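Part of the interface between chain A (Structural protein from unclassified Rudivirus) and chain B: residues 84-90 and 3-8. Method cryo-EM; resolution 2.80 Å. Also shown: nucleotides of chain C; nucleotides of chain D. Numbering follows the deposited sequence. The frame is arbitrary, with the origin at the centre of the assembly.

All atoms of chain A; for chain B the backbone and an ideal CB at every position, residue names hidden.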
ATOM      1  N   ALA A  84     -17.322 -82.903 -18.401  1.00 20.82           N
ATOM      2  CA  ALA A  84     -16.060 -82.448 -17.836  1.00 20.82           C
ATOM      3  C   ALA A  84     -16.267 -81.891 -16.442  1.00 20.82           C
ATOM      4  O   ALA A  84     -15.466 -82.163 -15.542  1.00 20.82           O
ATOM      5  CB  ALA A  84     -15.414 -81.407 -18.744  1.00 20.82           C
ATOM      6  N   ARG A  85     -17.362 -81.157 -16.236  1.00 19.91           N
ATOM      7  CA  ARG A  85     -17.668 -80.631 -14.912  1.00 19.91           C
ATOM      8  C   ARG A  85     -17.689 -81.751 -13.886  1.00 19.91           C
ATOM      9  O   ARG A  85     -17.041 -81.661 -12.837  1.00 19.91           O
ATOM     10  CB  ARG A  85     -19.007 -79.897 -14.950  1.00 19.91           C
ATOM     11  CG  ARG A  85     -19.422 -79.254 -13.654  1.00 19.91           C
ATOM     12  CD  ARG A  85     -20.678 -78.437 -13.827  1.00 19.91           C
ATOM     13  NE  ARG A  85     -21.273 -78.100 -12.539  1.00 19.91           N
ATOM     14  CZ  ARG A  85     -22.529 -78.363 -12.195  1.00 19.91           C
ATOM     15  NH1 ARG A  85     -23.344 -78.951 -13.050  1.00 19.91           N
ATOM     16  NH2 ARG A  85     -22.972 -78.023 -10.999  1.00 19.91           N
ATOM     17  N   ALA A  86     -18.377 -82.848 -14.208  1.00 20.77           N
ATOM     18  CA  ALA A  86     -18.424 -83.978 -13.293  1.00 20.77           C
ATOM     19  C   ALA A  86     -17.027 -84.488 -12.988  1.00 20.77           C
ATOM     20  O   ALA A  86     -16.671 -84.686 -11.822  1.00 20.77           O
ATOM     21  CB  ALA A  86     -19.293 -85.087 -13.880  1.00 20.77           C
ATOM     22  N   LEU A  87     -16.200 -84.653 -14.023  1.00 20.95           N
ATOM     23  CA  LEU A  87     -14.854 -85.159 -13.807  1.00 20.95           C
ATOM     24  C   LEU A  87     -14.059 -84.223 -12.912  1.00 20.95           C
ATOM     25  O   LEU A  87     -13.207 -84.669 -12.137  1.00 20.95           O
ATOM     26  CB  LEU A  87     -14.153 -85.361 -15.145  1.00 20.95           C
ATOM     27  CG  LEU A  87     -12.737 -85.927 -15.090  1.00 20.95           C
ATOM     28  CD1 LEU A  87     -12.773 -87.368 -14.650  1.00 20.95           C
ATOM     29  CD2 LEU A  87     -12.072 -85.784 -16.440  1.00 20.95           C
ATOM     30  N   ASN A  88     -14.334 -82.923 -12.988  1.00 20.54           N
ATOM     31  CA  ASN A  88     -13.600 -81.996 -12.143  1.00 20.54           C
ATOM     32  C   ASN A  88     -14.096 -82.054 -10.705  1.00 20.54           C
ATOM     33  O   ASN A  88     -13.309 -81.868  -9.774  1.00 20.54           O
ATOM     34  CB  ASN A  88     -13.711 -80.581 -12.707  1.00 20.54           C
ATOM     35  CG  ASN A  88     -12.643 -79.656 -12.179  1.00 20.54           C
ATOM     36  OD1 ASN A  88     -11.544 -80.084 -11.852  1.00 20.54           O
ATOM     37  ND2 ASN A  88     -12.960 -78.376 -12.097  1.00 20.54           N
ATOM     38  N   ARG A  89     -15.380 -82.347 -10.502  1.00 20.48           N
ATOM     39  CA  ARG A  89     -15.955 -82.233  -9.168  1.00 20.48           C
ATOM     40  C   ARG A  89     -15.696 -83.484  -8.338  1.00 20.48           C
ATOM     41  O   ARG A  89     -15.160 -83.405  -7.228  1.00 20.48           O
ATOM     42  CB  ARG A  89     -17.455 -81.947  -9.267  1.00 20.48           C
ATOM     43  CG  ARG A  89     -18.174 -81.821  -7.938  1.00 20.48           C
ATOM     44  CD  ARG A  89     -17.873 -80.508  -7.257  1.00 20.48           C
ATOM     45  NE  ARG A  89     -16.801 -80.658  -6.290  1.00 20.48           N
ATOM     46  CZ  ARG A  89     -16.457 -79.741  -5.401  1.00 20.48           C
ATOM     47  NH1 ARG A  89     -17.110 -78.597  -5.353  1.00 20.48           N
ATOM     48  NH2 ARG A  89     -15.470 -79.977  -4.555  1.00 20.48           N
ATOM     49  N   ILE A  90     -16.068 -84.649  -8.858  1.00 22.45           N
ATOM     50  CA  ILE A  90     -16.022 -85.871  -8.067  1.00 22.45           C
ATOM     51  C   ILE A  90     -14.912 -86.826  -8.490  1.00 22.45           C
ATOM     52  O   ILE A  90     -14.513 -87.680  -7.685  1.00 22.45           O
ATOM     53  CB  ILE A  90     -17.384 -86.593  -8.103  1.00 22.45           C
ATOM     54  CG1 ILE A  90     -17.701 -87.079  -9.511  1.00 22.45           C
ATOM     55  CG2 ILE A  90     -18.486 -85.667  -7.621  1.00 22.45           C
ATOM     56  CD1 ILE A  90     -19.043 -87.725  -9.616  1.00 22.45           C
TER
ATOM     57  N   UNK B   3     -21.107 -71.451  -7.707  1.00 24.50           N
ATOM     58  CA  UNK B   3     -20.426 -71.154  -6.453  1.00 24.50           C
ATOM     59  C   UNK B   3     -19.659 -72.347  -5.911  1.00 24.50           C
ATOM     60  O   UNK B   3     -18.560 -72.178  -5.371  1.00 24.50           O
ATOM     61  CB  UNK B   3     -21.438 -70.677  -5.409  1.00 24.50           C
ATOM     62  N   UNK B   4     -20.207 -73.551  -6.029  1.00 22.64           N
ATOM     63  CA  UNK B   4     -19.538 -74.734  -5.527  1.00 22.64           C
ATOM     64  C   UNK B   4     -19.257 -75.770  -6.590  1.00 22.64           C
ATOM     65  O   UNK B   4     -19.492 -76.962  -6.377  1.00 22.64           O
ATOM     66  CB  UNK B   4     -20.377 -75.366  -4.415  1.00 22.64           C
ATOM     67  N   UNK B   5     -18.765 -75.336  -7.743  1.00 21.20           N
ATOM     68  CA  UNK B   5     -18.654 -76.223  -8.892  1.00 21.20           C
ATOM     69  C   UNK B   5     -17.261 -76.799  -9.083  1.00 21.20           C
ATOM     70  O   UNK B   5     -17.123 -77.867  -9.686  1.00 21.20           O
ATOM     71  CB  UNK B   5     -19.069 -75.474 -10.160  1.00 21.20           C
ATOM     72  N   UNK B   6     -16.233 -76.121  -8.597  1.00 19.86           N
ATOM     73  CA  UNK B   6     -14.873 -76.621  -8.651  1.00 19.86           C
ATOM     74  C   UNK B   6     -14.339 -76.851  -7.242  1.00 19.86           C
ATOM     75  O   UNK B   6     -14.684 -76.114  -6.316  1.00 19.86           O
ATOM     76  CB  UNK B   6     -13.973 -75.649  -9.416  1.00 19.86           C
ATOM     77  N   UNK B   7     -13.513 -77.877  -7.040  1.00 19.43           N
ATOM     78  CA  UNK B   7     -12.955 -78.117  -5.703  1.00 19.43           C
ATOM     79  C   UNK B   7     -11.914 -77.071  -5.334  1.00 19.43           C
ATOM     80  O   UNK B   7     -11.041 -76.732  -6.134  1.00 19.43           O
ATOM     81  CB  UNK B   7     -12.333 -79.513  -5.629  1.00 19.43           C
ATOM     82  N   UNK B   8     -12.011 -76.564  -4.110  1.00 17.40           N
ATOM     83  CA  UNK B   8     -11.089 -75.567  -3.584  1.00 17.40           C
ATOM     84  C   UNK B   8     -10.269 -76.185  -2.462  1.00 17.40           C
ATOM     85  O   UNK B   8     -10.823 -76.817  -1.559  1.00 17.40           O
ATOM     86  CB  UNK B   8     -11.841 -74.330  -3.089  1.00 17.40           C
TER
ATOM     87  P    DA C 153     -15.486 -77.339  -2.024  1.00 18.82           P
ATOM     88  OP1  DA C 153     -14.288 -78.103  -2.401  1.00 18.82           O
ATOM     89  OP2  DA C 153     -16.284 -76.670  -3.060  1.00 18.82           O
ATOM     90  O5'  DA C 153     -16.456 -78.295  -1.197  1.00 18.82           O
ATOM     91  C5'  DA C 153     -15.945 -79.422  -0.518  1.00 18.82           C
ATOM     92  C4'  DA C 153     -17.044 -80.427  -0.241  1.00 18.82           C
ATOM     93  O4'  DA C 153     -18.015 -79.846   0.661  1.00 18.82           O
ATOM     94  C3'  DA C 153     -17.830 -80.884  -1.467  1.00 18.82           C
ATOM     95  O3'  DA C 153     -18.110 -82.270  -1.370  1.00 18.82           O
ATOM     96  C2'  DA C 153     -19.105 -80.054  -1.384  1.00 18.82           C
ATOM     97  C1'  DA C 153     -19.307 -79.966   0.113  1.00 18.82           C
ATOM     98  N9   DA C 153     -20.093 -78.808   0.531  1.00 18.82           N
ATOM     99  C8   DA C 153     -19.837 -77.498   0.259  1.00 18.82           C
ATOM    100  N7   DA C 153     -20.707 -76.671   0.775  1.00 18.82           N
ATOM    101  C5   DA C 153     -21.597 -77.493   1.432  1.00 18.82           C
ATOM    102  C6   DA C 153     -22.753 -77.229   2.184  1.00 18.82           C
ATOM    103  N6   DA C 153     -23.227 -76.003   2.398  1.00 18.82           N
ATOM    104  N1   DA C 153     -23.409 -78.277   2.705  1.00 18.82           N
ATOM    105  C2   DA C 153     -22.933 -79.504   2.485  1.00 18.82           C
ATOM    106  N3   DA C 153     -21.862 -79.875   1.796  1.00 18.82           N
ATOM    107  C4   DA C 153     -21.233 -78.813   1.290  1.00 18.82           C
ATOM    108  P    DT D 139     -23.311 -76.613 -16.616  1.00 17.94           P
ATOM    109  OP1  DT D 139     -23.343 -77.643 -15.571  1.00 17.94           O
ATOM    110  OP2  DT D 139     -24.164 -75.423 -16.471  1.00 17.94           O
ATOM    111  O5'  DT D 139     -21.820 -76.091 -16.851  1.00 17.94           O
ATOM    112  C5'  DT D 139     -20.793 -76.986 -17.234  1.00 17.94           C
ATOM    113  C4'  DT D 139     -19.563 -76.237 -17.721  1.00 17.94           C
ATOM    114  O4'  DT D 139     -19.908 -75.370 -18.824  1.00 17.94           O
ATOM    115  C3'  DT D 139     -18.941 -75.290 -16.727  1.00 17.94           C
ATOM    116  O3'  DT D 139     -18.150 -75.994 -15.795  1.00 17.94           O
ATOM    117  C2'  DT D 139     -18.089 -74.420 -17.640  1.00 17.94           C
ATOM    118  C1'  DT D 139     -18.964 -74.309 -18.888  1.00 17.94           C
ATOM    119  N1   DT D 139     -19.694 -73.004 -18.998  1.00 17.94           N
ATOM    120  C2   DT D 139     -19.013 -71.874 -19.392  1.00 17.94           C
ATOM    121  O2   DT D 139     -17.831 -71.863 -19.658  1.00 17.94           O
ATOM    122  N3   DT D 139     -19.771 -70.744 -19.454  1.00 17.94           N
ATOM    123  C4   DT D 139     -21.108 -70.630 -19.178  1.00 17.94           C
ATOM    124  O4   DT D 139     -21.702 -69.565 -19.262  1.00 17.94           O
ATOM    125  C5   DT D 139     -21.760 -71.847 -18.767  1.00 17.94           C
ATOM    126  C7   DT D 139     -23.217 -71.846 -18.438  1.00 17.94           C
ATOM    127  C6   DT D 139     -21.031 -72.961 -18.705  1.00 17.94           C
ATOM    128  P    DA D 140     -17.912 -75.384 -14.335  1.00 16.04           P
ATOM    129  OP1  DA D 140     -17.241 -76.385 -13.496  1.00 16.04           O
ATOM    130  OP2  DA D 140     -19.196 -74.814 -13.922  1.00 16.04           O
ATOM    131  O5'  DA D 140     -16.925 -74.164 -14.579  1.00 16.04           O
ATOM    132  C5'  DA D 140     -15.545 -74.388 -14.760  1.00 16.04           C
ATOM    133  C4'  DA D 140     -14.822 -73.093 -15.063  1.00 16.04           C
ATOM    134  O4'  DA D 140     -15.350 -72.524 -16.278  1.00 16.04           O
ATOM    135  C3'  DA D 140     -15.006 -71.990 -14.045  1.00 16.04           C
ATOM    136  O3'  DA D 140     -14.129 -72.167 -12.941  1.00 16.04           O
ATOM    137  C2'  DA D 140     -14.626 -70.774 -14.870  1.00 16.04           C
ATOM    138  C1'  DA D 140     -15.264 -71.110 -16.210  1.00 16.04           C
ATOM    139  N9   DA D 140     -16.597 -70.543 -16.359  1.00 16.04           N
ATOM    140  C8   DA D 140     -17.789 -71.203 -16.320  1.00 16.04           C
ATOM    141  N7   DA D 140     -18.824 -70.425 -16.480  1.00 16.04           N
ATOM    142  C5   DA D 140     -18.270 -69.170 -16.639  1.00 16.04           C
ATOM    143  C6   DA D 140     -18.836 -67.906 -16.844  1.00 16.04           C
ATOM    144  N6   DA D 140     -20.149 -67.700 -16.944  1.00 16.04           N
ATOM    145  N1   DA D 140     -18.000 -66.859 -16.969  1.00 16.04           N
ATOM    146  C2   DA D 140     -16.688 -67.070 -16.874  1.00 16.04           C
ATOM    147  N3   DA D 140     -16.044 -68.210 -16.683  1.00 16.04           N
ATOM    148  C4   DA D 140     -16.901 -69.230 -16.574  1.00 16.04           C

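Chain A presents one side of a helix, from which Arg A85, Asn A88 and Arg A89 reach an irregular segment of chain B, with DNA phosphates close by on both strands.

Position 3 has nothing of the chain A stretch within 5.5 Å of its ideal CB, so the stretch sets no requirement, though a polar or charged residue would be at ease if the site is open to solvent. It is Lys B3, which makes no contact with the helix.

At position 4 the CA-to-CB bond points sideways, and the ideal CB lies 4.7 Å from Arg A89 NH1. The backbone angles, -121/44, do not demand glycine, and a small residue could be accommodated as far as this stretch is concerned. What matters is the carbonyl, to which Arg A89 NH1 donates a hydrogen bond, 3.1 Å from O of position 4. The residue is Gly B4; its contribution is purely backbone.

Position 5 also points sideways, its ideal CB 4.2 Å from Arg A85 NE. Arg A85 alone might invite an acid, but the phosphates of DT139 and DA140 of chain D count against one and favour a long basic or neutral polar donor. The residue is Arg B5. Its guanidinium lies flat on that of Arg A85, centres 4.0 Å apart and planes at 30°, while its NH1 donates to DA140 OP2 at 3.1 Å and, weakly, to DT139 OP2 at 3.4 Å. Nearby phosphate charge offsets the repulsion between the like-charged groups.

At position 6 the CA-to-CB bond points away overall, yet the ideal CB is 4.0 Å from Asn A88 ND2. The extended backbone, -116/145, suits a beta-branched residue such as valine or threonine; serine would also fit. Thr B6 places CG2 3.7 Å from Asn A88 ND2, a packing contact.

Position 7 points sideways, with the ideal CB 3.3 Å from Arg A89 NH2. Its phi of -72° is compatible with proline. Its nitrogen lies over one face of the Arg A89 guanidinium, with no chain A acceptor in hydrogen-bonding range, so losing the amide hydrogen costs nothing; alanine or another compact residue is also conceivable. Pro B7 brings CD to 3.4 Å from Asn A88 O and CB to 3.4 Å from Arg A89 NH2. The opposite guanidinium face meets the DA153 sugar.

Position 8 points away, and chain A leaves the choice open, except that its backbone N donates to DA153 OP1 at 3.2 Å, which proline could not do. It is Arg B8, whose side chain does not touch the chain A stretch and whose NE and NH1 are hydrogen-bonded elsewhere in the structure.

Chain B, residues 3-8: KGRTPR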
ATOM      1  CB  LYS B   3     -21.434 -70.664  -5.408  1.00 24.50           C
ATOM      2  CG  LYS B   3     -20.813 -69.990  -4.197  1.00 24.50           C
ATOM      3  CD  LYS B   3     -20.268 -68.616  -4.533  1.00 24.50           C
ATOM      4  CE  LYS B   3     -19.910 -67.854  -3.273  1.00 24.50           C
ATOM      5  NZ  LYS B   3     -19.395 -66.489  -3.552  1.00 24.50           N
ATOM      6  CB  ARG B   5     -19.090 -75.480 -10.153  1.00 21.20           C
ATOM      7  CG  ARG B   5     -20.554 -75.121 -10.137  1.00 21.20           C
ATOM      8  CD  ARG B   5     -20.960 -74.475 -11.419  1.00 21.20           C
ATOM      9  NE  ARG B   5     -22.400 -74.478 -11.607  1.00 21.20           N
ATOM     10  CZ  ARG B   5     -22.989 -74.401 -12.791  1.00 21.20           C
ATOM     11  NH1 ARG B   5     -22.255 -74.321 -13.889  1.00 21.20           N
ATOM     12  NH2 ARG B   5     -24.308 -74.409 -12.876  1.00 21.20           N
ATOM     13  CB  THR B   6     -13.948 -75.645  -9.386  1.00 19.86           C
ATOM     14  OG1 THR B   6     -13.829 -74.440  -8.627  1.00 19.86           O
ATOM     15  CG2 THR B   6     -14.502 -75.314 -10.759  1.00 19.86           C
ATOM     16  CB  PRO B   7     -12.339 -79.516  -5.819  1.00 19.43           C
ATOM     17  CG  PRO B   7     -12.153 -79.738  -7.256  1.00 19.43           C
ATOM     18  CD  PRO B   7     -13.212 -78.975  -7.970  1.00 19.43           C
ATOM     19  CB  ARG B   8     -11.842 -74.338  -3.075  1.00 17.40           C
ATOM     20  CG  ARG B   8     -12.805 -73.730  -4.078  1.00 17.40           C
ATOM     21  CD  ARG B   8     -12.090 -72.844  -5.071  1.00 17.40           C
ATOM     22  NE  ARG B   8     -12.911 -71.711  -5.479  1.00 17.40           N
ATOM     23  CZ  ARG B   8     -13.373 -71.528  -6.707  1.00 17.40           C
ATOM     24  NH1 ARG B   8     -13.086 -72.399  -7.658  1.00 17.40           N
ATOM     25  NH2 ARG B   8     -14.111 -70.474  -6.987  1.00 17.40           N
TER
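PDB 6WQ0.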